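Local coordinates for protein nuclear hormone receptor FTZ-F1 (Drosophila melanogaster, PDB 2XHS) that probably regulates transcription as an NR5A-class nuclear receptor, its ligand-binding domain forming a complex with a Fushi tarazu peptide, at residues F146-G149 against D150-C153. Residues are numbered along the deposited sequence; the frame is centred on the assembly and turned at random.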
loop_
_atom_site.group_PDB
_atom_site.type_symbol
_atom_site.label_atom_id
_atom_site.label_comp_id
_atom_site.label_asym_id
_atom_site.label_seq_id
_atom_site.Cartn_x
_atom_site.Cartn_y
_atom_site.Cartn_z
ATOM N N PHE A 146 14.215 -7.785 1.775
ATOM C CA PHE A 146 13.116 -6.960 2.197
ATOM C C PHE A 146 12.360 -7.705 3.249
ATOM O O PHE A 146 11.949 -8.803 3.033
ATOM C CB PHE A 146 12.231 -6.815 0.969
ATOM C CG PHE A 146 11.038 -5.943 1.146
ATOM C CD1 PHE A 146 11.139 -4.720 1.702
ATOM C CD2 PHE A 146 9.823 -6.347 0.694
ATOM C CE1 PHE A 146 10.059 -3.952 1.825
ATOM C CE2 PHE A 146 8.760 -5.574 0.822
ATOM C CZ PHE A 146 8.871 -4.388 1.391
ATOM N N ASP A 147 12.155 -7.102 4.397
ATOM C CA ASP A 147 11.494 -7.792 5.472
ATOM C C ASP A 147 10.312 -7.037 5.986
ATOM O O ASP A 147 10.017 -5.994 5.518
ATOM C CB ASP A 147 12.460 -8.150 6.585
ATOM C CG ASP A 147 12.618 -7.085 7.547
ATOM O OD1 ASP A 147 11.872 -6.144 7.415
ATOM O OD2 ASP A 147 13.447 -7.178 8.438
HETATM N N MSE A 148 9.620 -7.596 6.951
HETATM C CA MSE A 148 8.436 -6.979 7.472
HETATM C C MSE A 148 8.777 -5.646 8.061
HETATM O O MSE A 148 8.029 -4.729 7.991
HETATM C CB MSE A 148 7.819 -7.873 8.521
HETATM C CG MSE A 148 6.674 -7.286 9.318
HETATM SE SE MSE A 148 5.011 -7.217 8.476
HETATM C CE MSE A 148 3.917 -7.742 9.825
ATOM N N GLY A 149 9.928 -5.543 8.665
ATOM C CA GLY A 149 10.350 -4.294 9.231
ATOM C C GLY A 149 10.594 -3.205 8.238
ATOM O O GLY A 149 10.248 -2.090 8.453
ATOM N N ASP A 150 11.219 -3.559 7.144
ATOM C CA ASP A 150 11.496 -2.638 6.099
ATOM C C ASP A 150 10.235 -2.118 5.517
ATOM O O ASP A 150 10.117 -0.975 5.234
ATOM C CB ASP A 150 12.226 -3.358 4.993
ATOM C CG ASP A 150 13.549 -3.828 5.395
ATOM O OD1 ASP A 150 14.234 -3.092 6.063
ATOM O OD2 ASP A 150 13.937 -4.913 5.019
ATOM N N TYR A 151 9.292 -3.002 5.316
ATOM C CA TYR A 151 8.047 -2.683 4.679
ATOM C C TYR A 151 7.217 -1.665 5.412
ATOM O O TYR A 151 6.591 -0.864 4.811
ATOM C CB TYR A 151 7.276 -3.971 4.437
ATOM C CG TYR A 151 5.787 -3.846 4.371
ATOM C CD1 TYR A 151 5.167 -3.360 3.263
ATOM C CD2 TYR A 151 5.004 -4.232 5.413
ATOM C CE1 TYR A 151 3.845 -3.243 3.205
ATOM C CE2 TYR A 151 3.677 -4.105 5.354
ATOM C CZ TYR A 151 3.104 -3.619 4.243
ATOM O OH TYR A 151 1.765 -3.501 4.166
ATOM N N VAL A 152 7.162 -1.727 6.716
ATOM C CA VAL A 152 6.432 -0.742 7.462
ATOM C C VAL A 152 7.029 0.634 7.457
ATOM O O VAL A 152 6.344 1.598 7.453
ATOM C CB VAL A 152 6.124 -1.190 8.875
ATOM C CG1 VAL A 152 5.139 -2.254 8.833
ATOM C CG2 VAL A 152 7.316 -1.712 9.502
ATOM N N CYS A 153 8.353 0.689 7.543
ATOM C CA CYS A 153 9.066 1.959 7.554
ATOM C C CYS A 153 8.844 2.667 6.229
ATOM O O CYS A 153 8.674 3.885 6.173
ATOM C CB CYS A 153 10.559 1.735 7.792
ATOM S SG CYS A 153 10.953 0.915 9.353
#
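A capping box closes the N-terminal end of helix 148-159, with Asp147 as N-cap and Asp150 three residues on. Asp150 N donates to Asp147 OD1 at 2.7 Å, although the position of that oxygen is doubtful. In return Asp147 N reaches Asp150 OD2 over 2.9 Å, meeting the anti side of the carboxylate 21° out of its plane. Asp150 can reach back because its CG lies beside the backbone N (chi1 -65°). The two carboxylates are stacked; if both are ionised, their repulsion is probably eased by Lys198, salt-bridged to Asp150 OD2, and by the hydroxyl of Tyr192, hydrogen-bonded to Asp147 OD2. With an alanine at Asp150, Asp147 N would probably lose this acceptor and Lys198 its carboxylate partner. Within this nuclear-receptor ligand-binding domain, the first turn continues with Tyr151 N hydrogen-bonded to Asp147 O at 3.1 Å. Phe146 brings CZ to 3.5 Å from Tyr151 CB, while its CD1 packs 3.7 Å from Asp150 CB. The selenium of selenomethionine Met148 lies obliquely beside the Tyr151 ring, a Met-aromatic contact, with SE 4.3 Å from CD2; that ring also stacks on His98, and its hydroxyl is hydrogen-bonded to Asp95, tying the turn to helix 77-102.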